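Local coordinates for protein colicin B (Escherichia coli, PDB 1RH1) that kills sensitive Escherichia coli and close relatives by forming a channel in the cytoplasmic membrane, which depolarises it and dissipates cellular energy, at residues E77-D82 and E135-R140; A257-S262 and D306-K311; T320-T325 and N357-T362. All coordinates share one frame; numbering follows the deposited sequence.

How the interactions relate
The three contacts follow one another along the chain and touch nowhere. Interaction 1 is a surface salt bridge at the far end of the N-terminal part, its centre 35 Å from that of interaction 2, although their nearest atoms come within about 7 Å. Interactions 2 and 3 share the long helix 291-340: Phe308 of interaction 2 meets the loop entering strand 260-262, which pairs with strand 20-22 of the TonB box, and Leu322 of interaction 3 packs on the turn after helix 342-357, in the pore-forming domain. Their centres are 25 Å apart. Interactions 1 and 3, 59 Å apart between centres, lie on opposite sides of the chain's centre.

Interaction 1. Residues E77-D82 and E135-R140; sequences ELEEGD and EQKIIR
Glu79 meets Lys137 by setting CG between its own backbone N and carbonyl carbon (chi1 48°) and turning again at chi2 (-69°), which bends the carboxylate along the flank of the turn that faces the lysine. Lys137 comes from the opposite direction, and its bends at chi2 and chi4 swing NZ onto the carboxylate, with Lys137 CE 3.7 Å from Glu79 OE1. Lys137 NZ donates to Glu79 OE2 at 2.9 Å, on the syn side of that oxygen but 27° out of the carboxylate plane. Glu79 OE1 lies 3.3 Å from Lys137 NZ, so the ammonium faces the whole carboxylate while bonding to one oxygen. A weak hydrogen bond from Lys137 NZ to the carbonyl of Asp75 gives the ammonium a second partner. Glu79 OE2 is also 2.7 Å from Glu80 OE1, close enough that one of the two acids probably holds a proton.

Behind the carboxylate, the backbone of Leu78 to Gly81 closes with Gly81 N bonded to Leu78 O at 3.0 Å. The pair is a surface salt bridge between a type I beta turn, in the loop joining strands 70-73 and 87-90, and the approach to strand 139-146 of the mixed sheet.

Interaction 2. Residues A257-S262 and D306-K311; sequences AGYTMS and DDFRVK
Tyr259 and Phe308 make the whole of this contact, and its main element is aromatic. The tyrosine turns an edge toward the face of the phenylalanine in an offset edge-to-face pair, with ring centroids 5.8 Å apart and planes at 61°. Phe308 CD2 sits in the plane of the tyrosine ring, just off the edge that carries CE1 and the hydroxyl. The two side chains cross at about a right angle. On the helix, Phe308 places CG anti to its backbone N (chi1 169°), which extends the ring from the helix across the end of the tyrosine.

Apolar contacts gather at that edge. Tyr259 CE1 is 3.8 Å from Phe308 CD2 and 3.9 Å from Phe308 CB, so the start of the phenylalanine side chain is touched as well as its ring. The phenol oxygen also packs against carbon, with Tyr259 OH 3.6 Å from Phe308 CD2.

Polar and charged partners outside the two segments also engage the tyrosine. Its backbone N donates to the carboxylate of Glu301, about two turns before Phe308 on helix 291-340, and Arg119 makes a cation-pi contact with its ring.

Tyr259 stands immediately before strand 260-262, which runs parallel to strand 20-22 in a two-stranded sheet; that partner strand lies within the TonB box. The Tyr259 side chain also rests on Ala304 and Lys305, while Phe308 follows them on helix 291-340, near Glu116 of a loop.

Interaction 3. Residues T320-T325 and N357-T362; sequences TVLTKT and NFQGKT
Leu322 points from its helix at the turn that follows helix 342-357, and its two methyl groups divide the work. CD1 goes to Gln359, coming 3.8 Å from Gln359 CB and 3.9 Å from Gln359 N, so it packs against both backbone and side-chain root. CD2 faces the neighbouring residue more loosely, 4.3 Å from Phe358 CB. The leucine holds CG beside its backbone N, anti to the carbonyl carbon (chi1 -72°), which leaves the branched end facing the turn.

Gln359 runs obliquely across the leucine. With CG anti to the backbone N (chi1 -170°) and an extended chain beyond it, its amide reaches helix 291-340, where NE2 makes a weak hydrogen bond to the carbonyl of Glu315. Phe358 behaves differently: its CB approaches Leu322, but the ring leads away toward Leu461 of helix 457-472. Lys361 CB covers one face of that ring, 3.8 Å above its centre.

This is packing within the helical bundle of the pore-forming colicin domain, where the long helix meets the link between helices 342-357 and 366-376. The link makes a type II beta turn from Phe358 to Lys361, closed by Lys361 N to Phe358 O at 2.8 Å. Gly360 takes the positive-phi place in it (phi 89°), where a side chain would strike the preceding carbonyl.

On the helix side, Val321 O receives both Thr325 N and Thr325 OG1, from opposite faces of its carbonyl plane. Ile355 of helix 342-357 and Ser462 of helix 457-472 also touch Leu322.

Interaction 1. Residues E77-D82 and E135-R140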
# COMPACT_ATOMS: atom_id res chain seq x y z
N GLU A 77 -34.29 -8.04 -21.61
CA GLU A 77 -35.35 -8.30 -22.58
C GLU A 77 -35.42 -7.35 -23.78
O GLU A 77 -36.50 -7.06 -24.29
CB GLU A 77 -36.67 -8.30 -21.81
CG GLU A 77 -36.84 -9.65 -21.14
CD GLU A 77 -38.03 -9.83 -20.21
OE1 GLU A 77 -39.10 -9.25 -20.45
OE2 GLU A 77 -37.90 -10.58 -19.24
N LEU A 78 -34.28 -6.89 -24.32
CA LEU A 78 -34.30 -5.95 -25.43
C LEU A 78 -34.95 -6.50 -26.70
O LEU A 78 -35.82 -5.86 -27.31
CB LEU A 78 -32.87 -5.49 -25.73
CG LEU A 78 -32.72 -4.43 -26.83
CD1 LEU A 78 -33.58 -3.22 -26.50
CD2 LEU A 78 -31.28 -4.02 -26.96
N GLU A 79 -34.51 -7.72 -27.06
CA GLU A 79 -34.97 -8.47 -28.21
C GLU A 79 -36.39 -8.97 -28.08
O GLU A 79 -37.14 -9.16 -29.05
CB GLU A 79 -34.02 -9.65 -28.44
CG GLU A 79 -33.59 -10.57 -27.29
CD GLU A 79 -32.66 -10.00 -26.20
OE1 GLU A 79 -31.73 -9.24 -26.49
OE2 GLU A 79 -32.86 -10.34 -25.03
N GLU A 80 -36.76 -9.18 -26.82
CA GLU A 80 -38.09 -9.62 -26.46
C GLU A 80 -39.00 -8.36 -26.58
O GLU A 80 -40.21 -8.42 -26.42
CB GLU A 80 -37.86 -10.33 -25.03
CG GLU A 80 -37.37 -11.88 -24.93
CD GLU A 80 -35.94 -12.44 -24.54
OE1 GLU A 80 -34.92 -12.10 -25.07
OE2 GLU A 80 -35.78 -13.35 -23.74
N GLY A 81 -38.52 -7.17 -26.99
CA GLY A 81 -39.33 -5.97 -27.20
C GLY A 81 -39.11 -4.75 -26.28
O GLY A 81 -39.49 -3.62 -26.62
N ASP A 82 -38.51 -4.89 -25.10
CA ASP A 82 -38.38 -3.86 -24.08
C ASP A 82 -37.55 -2.65 -24.44
O ASP A 82 -37.04 -2.55 -25.55
CB ASP A 82 -37.83 -4.57 -22.84
CG ASP A 82 -37.81 -3.87 -21.48
OD1 ASP A 82 -36.77 -3.96 -20.83
OD2 ASP A 82 -38.81 -3.26 -21.07
N GLU A 135 -21.48 -16.01 -23.19
CA GLU A 135 -22.65 -15.17 -22.99
C GLU A 135 -22.62 -13.90 -23.78
O GLU A 135 -21.53 -13.35 -23.98
CB GLU A 135 -22.80 -14.84 -21.52
CG GLU A 135 -23.37 -16.08 -20.88
CD GLU A 135 -23.48 -16.04 -19.38
OE1 GLU A 135 -24.62 -16.03 -18.91
OE2 GLU A 135 -22.44 -16.04 -18.71
N GLN A 136 -23.81 -13.49 -24.27
CA GLN A 136 -23.95 -12.24 -25.03
C GLN A 136 -24.28 -11.07 -24.12
O GLN A 136 -23.93 -9.91 -24.38
CB GLN A 136 -25.06 -12.37 -26.11
CG GLN A 136 -25.64 -11.11 -26.84
CD GLN A 136 -24.74 -10.22 -27.73
OE1 GLN A 136 -23.50 -10.21 -27.69
NE2 GLN A 136 -25.41 -9.41 -28.57
N LYS A 137 -24.97 -11.43 -23.04
CA LYS A 137 -25.38 -10.46 -22.07
C LYS A 137 -24.30 -10.08 -21.07
O LYS A 137 -23.40 -10.85 -20.72
CB LYS A 137 -26.62 -11.00 -21.36
CG LYS A 137 -27.83 -11.00 -22.29
CD LYS A 137 -28.18 -9.58 -22.74
CE LYS A 137 -29.16 -9.57 -23.91
NZ LYS A 137 -30.38 -10.31 -23.62
N ILE A 138 -24.39 -8.80 -20.69
CA ILE A 138 -23.55 -8.28 -19.64
C ILE A 138 -24.34 -8.40 -18.35
O ILE A 138 -25.29 -7.68 -18.08
CB ILE A 138 -23.19 -6.82 -19.94
CG1 ILE A 138 -22.25 -6.82 -21.12
CG2 ILE A 138 -22.52 -6.15 -18.74
CD1 ILE A 138 -21.95 -5.39 -21.59
N ILE A 139 -23.93 -9.43 -17.61
CA ILE A 139 -24.47 -9.75 -16.31
C ILE A 139 -23.62 -8.94 -15.33
O ILE A 139 -22.49 -8.54 -15.63
CB ILE A 139 -24.32 -11.28 -16.05
CG1 ILE A 139 -25.17 -12.05 -17.04
CG2 ILE A 139 -24.80 -11.65 -14.66
CD1 ILE A 139 -24.33 -12.58 -18.21
N ARG A 140 -24.20 -8.67 -14.15
CA ARG A 140 -23.52 -8.01 -13.03
C ARG A 140 -24.13 -8.40 -11.67
O ARG A 140 -25.33 -8.36 -11.47
CB ARG A 140 -23.59 -6.53 -13.30
CG ARG A 140 -22.28 -6.04 -12.81
CD ARG A 140 -21.37 -5.33 -13.78
NE ARG A 140 -20.95 -6.15 -14.88
CZ ARG A 140 -19.97 -5.75 -15.69
NH1 ARG A 140 -19.34 -4.59 -15.49
NH2 ARG A 140 -19.64 -6.49 -16.74

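Interaction 2. Residues A257-S262 and D306-K311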
# COMPACT_ATOMS: atom_id res chain seq x y z
N ALA A 257 -7.19 -9.23 2.44
CA ALA A 257 -7.91 -8.82 1.24
C ALA A 257 -7.05 -8.88 -0.01
O ALA A 257 -5.82 -9.01 0.10
CB ALA A 257 -8.42 -7.39 1.37
N GLY A 258 -7.71 -8.79 -1.18
CA GLY A 258 -7.05 -8.86 -2.46
C GLY A 258 -6.13 -7.69 -2.75
O GLY A 258 -6.17 -6.65 -2.11
N TYR A 259 -5.27 -7.89 -3.74
CA TYR A 259 -4.36 -6.87 -4.20
C TYR A 259 -4.74 -6.24 -5.54
O TYR A 259 -4.18 -5.19 -5.88
CB TYR A 259 -2.98 -7.46 -4.31
CG TYR A 259 -2.33 -7.75 -2.98
CD1 TYR A 259 -1.34 -6.89 -2.53
CD2 TYR A 259 -2.68 -8.90 -2.26
CE1 TYR A 259 -0.67 -7.17 -1.34
CE2 TYR A 259 -2.02 -9.19 -1.07
CZ TYR A 259 -1.00 -8.32 -0.63
OH TYR A 259 -0.27 -8.65 0.49
N THR A 260 -5.65 -6.82 -6.34
CA THR A 260 -6.07 -6.21 -7.60
C THR A 260 -7.56 -5.89 -7.70
O THR A 260 -8.38 -6.73 -7.33
CB THR A 260 -5.72 -7.08 -8.84
OG1 THR A 260 -6.23 -8.36 -8.52
CG2 THR A 260 -4.26 -7.22 -9.18
N MET A 261 -7.97 -4.70 -8.17
CA MET A 261 -9.38 -4.45 -8.43
C MET A 261 -9.62 -4.55 -9.92
O MET A 261 -8.94 -3.88 -10.70
CB MET A 261 -9.83 -3.05 -7.96
CG MET A 261 -8.81 -1.92 -7.76
SD MET A 261 -9.45 -0.45 -6.89
CE MET A 261 -9.79 -1.17 -5.29
N SER A 262 -10.56 -5.43 -10.31
CA SER A 262 -11.01 -5.65 -11.69
C SER A 262 -11.51 -4.32 -12.26
O SER A 262 -12.19 -3.59 -11.53
CB SER A 262 -12.13 -6.70 -11.69
OG SER A 262 -12.84 -6.88 -12.91
N ASP A 306 3.69 -10.62 -3.84
CA ASP A 306 5.12 -10.83 -3.61
C ASP A 306 5.95 -9.59 -3.80
O ASP A 306 6.97 -9.42 -3.14
CB ASP A 306 5.65 -11.91 -4.55
CG ASP A 306 5.07 -13.33 -4.36
OD1 ASP A 306 4.14 -13.54 -3.57
OD2 ASP A 306 5.56 -14.23 -5.03
N ASP A 307 5.51 -8.68 -4.66
CA ASP A 307 6.23 -7.46 -4.88
C ASP A 307 6.02 -6.52 -3.72
O ASP A 307 6.93 -5.78 -3.37
CB ASP A 307 5.77 -6.83 -6.18
CG ASP A 307 6.08 -7.64 -7.44
OD1 ASP A 307 6.94 -8.53 -7.43
OD2 ASP A 307 5.42 -7.38 -8.46
N PHE A 308 4.82 -6.57 -3.10
CA PHE A 308 4.50 -5.77 -1.93
C PHE A 308 5.34 -6.26 -0.76
O PHE A 308 5.88 -5.47 0.01
CB PHE A 308 3.03 -5.92 -1.60
CG PHE A 308 2.62 -5.36 -0.25
CD1 PHE A 308 2.51 -3.99 -0.07
CD2 PHE A 308 2.34 -6.23 0.79
CE1 PHE A 308 2.12 -3.47 1.16
CE2 PHE A 308 1.95 -5.71 2.02
CZ PHE A 308 1.84 -4.34 2.21
N ARG A 309 5.41 -7.59 -0.68
CA ARG A 309 6.18 -8.32 0.30
C ARG A 309 7.66 -7.98 0.20
O ARG A 309 8.35 -7.84 1.20
CB ARG A 309 5.95 -9.81 0.04
CG ARG A 309 6.79 -10.85 0.77
CD ARG A 309 6.84 -10.65 2.29
NE ARG A 309 5.55 -10.72 2.96
CZ ARG A 309 5.40 -11.40 4.11
NH1 ARG A 309 6.41 -12.05 4.70
NH2 ARG A 309 4.22 -11.39 4.73
N VAL A 310 8.15 -7.84 -1.02
CA VAL A 310 9.54 -7.53 -1.19
C VAL A 310 9.79 -6.09 -0.83
O VAL A 310 10.72 -5.83 -0.06
CB VAL A 310 9.89 -7.89 -2.64
CG1 VAL A 310 11.17 -7.25 -3.14
CG2 VAL A 310 10.10 -9.40 -2.66
N LYS A 311 8.96 -5.14 -1.26
CA LYS A 311 9.16 -3.73 -0.97
C LYS A 311 9.10 -3.49 0.52
O LYS A 311 9.90 -2.73 1.04
CB LYS A 311 8.08 -2.92 -1.70
CG LYS A 311 8.06 -1.40 -1.50
CD LYS A 311 6.95 -0.70 -2.31
CE LYS A 311 5.54 -1.18 -1.89
NZ LYS A 311 4.50 -0.79 -2.84

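Interaction 3. Residues T320-T325 and N357-T362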
# COMPACT_ATOMS: atom_id res chain seq x y z
N THR A 320 15.67 0.12 9.79
CA THR A 320 16.29 -0.34 11.02
C THR A 320 17.79 -0.14 11.00
O THR A 320 18.35 0.14 12.06
CB THR A 320 15.98 -1.84 11.33
OG1 THR A 320 16.90 -2.63 10.62
CG2 THR A 320 14.57 -2.27 10.94
N VAL A 321 18.48 -0.28 9.86
CA VAL A 321 19.94 -0.08 9.87
C VAL A 321 20.26 1.40 9.88
O VAL A 321 21.27 1.83 10.42
CB VAL A 321 20.65 -0.75 8.64
CG1 VAL A 321 20.17 -2.18 8.64
CG2 VAL A 321 20.33 -0.17 7.28
N LEU A 322 19.37 2.22 9.32
CA LEU A 322 19.59 3.64 9.39
C LEU A 322 19.34 4.11 10.83
O LEU A 322 20.14 4.93 11.29
CB LEU A 322 18.65 4.36 8.39
CG LEU A 322 18.92 4.26 6.88
CD1 LEU A 322 17.68 4.70 6.15
CD2 LEU A 322 20.10 5.12 6.46
N THR A 323 18.34 3.58 11.58
CA THR A 323 18.16 4.06 12.95
C THR A 323 19.28 3.57 13.84
O THR A 323 19.77 4.38 14.62
CB THR A 323 16.85 3.63 13.63
OG1 THR A 323 16.91 2.22 13.80
CG2 THR A 323 15.65 4.08 12.83
N LYS A 324 19.71 2.31 13.76
CA LYS A 324 20.88 1.91 14.51
C LYS A 324 22.10 2.73 14.10
O LYS A 324 22.85 3.14 14.99
CB LYS A 324 21.16 0.42 14.30
CG LYS A 324 22.24 -0.22 15.19
CD LYS A 324 21.84 -0.08 16.66
CE LYS A 324 22.59 -0.99 17.64
NZ LYS A 324 24.00 -0.68 17.78
N THR A 325 22.33 3.09 12.82
CA THR A 325 23.52 3.86 12.45
C THR A 325 23.53 5.21 13.13
O THR A 325 24.51 5.60 13.76
CB THR A 325 23.59 4.04 10.93
OG1 THR A 325 23.75 2.74 10.41
CG2 THR A 325 24.75 4.87 10.45
N ASN A 357 17.61 10.10 7.82
CA ASN A 357 16.65 10.48 6.79
C ASN A 357 17.08 10.12 5.36
O ASN A 357 16.30 10.24 4.42
CB ASN A 357 16.41 11.97 6.84
CG ASN A 357 15.94 12.45 8.19
OD1 ASN A 357 16.26 13.58 8.54
ND2 ASN A 357 15.22 11.63 8.97
N PHE A 358 18.32 9.67 5.22
CA PHE A 358 18.95 9.31 3.98
C PHE A 358 18.21 8.28 3.15
O PHE A 358 18.59 8.03 2.02
CB PHE A 358 20.30 8.82 4.31
CG PHE A 358 21.23 8.87 3.14
CD1 PHE A 358 21.89 10.06 2.89
CD2 PHE A 358 21.44 7.74 2.36
CE1 PHE A 358 22.79 10.13 1.84
CE2 PHE A 358 22.33 7.80 1.31
CZ PHE A 358 23.00 8.99 1.06
N GLN A 359 17.15 7.66 3.66
CA GLN A 359 16.32 6.74 2.90
C GLN A 359 15.82 7.35 1.59
O GLN A 359 15.29 8.46 1.50
CB GLN A 359 15.19 6.33 3.82
CG GLN A 359 14.36 5.18 3.29
CD GLN A 359 13.66 4.47 4.44
OE1 GLN A 359 13.60 4.98 5.56
NE2 GLN A 359 13.13 3.27 4.19
N GLY A 360 16.10 6.60 0.54
CA GLY A 360 15.74 7.03 -0.79
C GLY A 360 16.85 7.88 -1.43
O GLY A 360 16.87 8.01 -2.67
N LYS A 361 17.76 8.46 -0.63
CA LYS A 361 18.87 9.24 -1.17
C LYS A 361 20.02 8.33 -1.61
O LYS A 361 20.05 7.11 -1.41
CB LYS A 361 19.32 10.25 -0.12
CG LYS A 361 18.20 11.21 0.28
CD LYS A 361 18.54 12.09 1.48
CE LYS A 361 17.28 12.67 2.15
NZ LYS A 361 17.51 12.93 3.57
N THR A 362 20.94 9.00 -2.29
CA THR A 362 22.07 8.37 -2.96
C THR A 362 23.39 8.83 -2.37
O THR A 362 23.50 10.05 -2.22
CB THR A 362 21.92 8.75 -4.45
OG1 THR A 362 20.71 8.11 -4.84
CG2 THR A 362 23.06 8.32 -5.37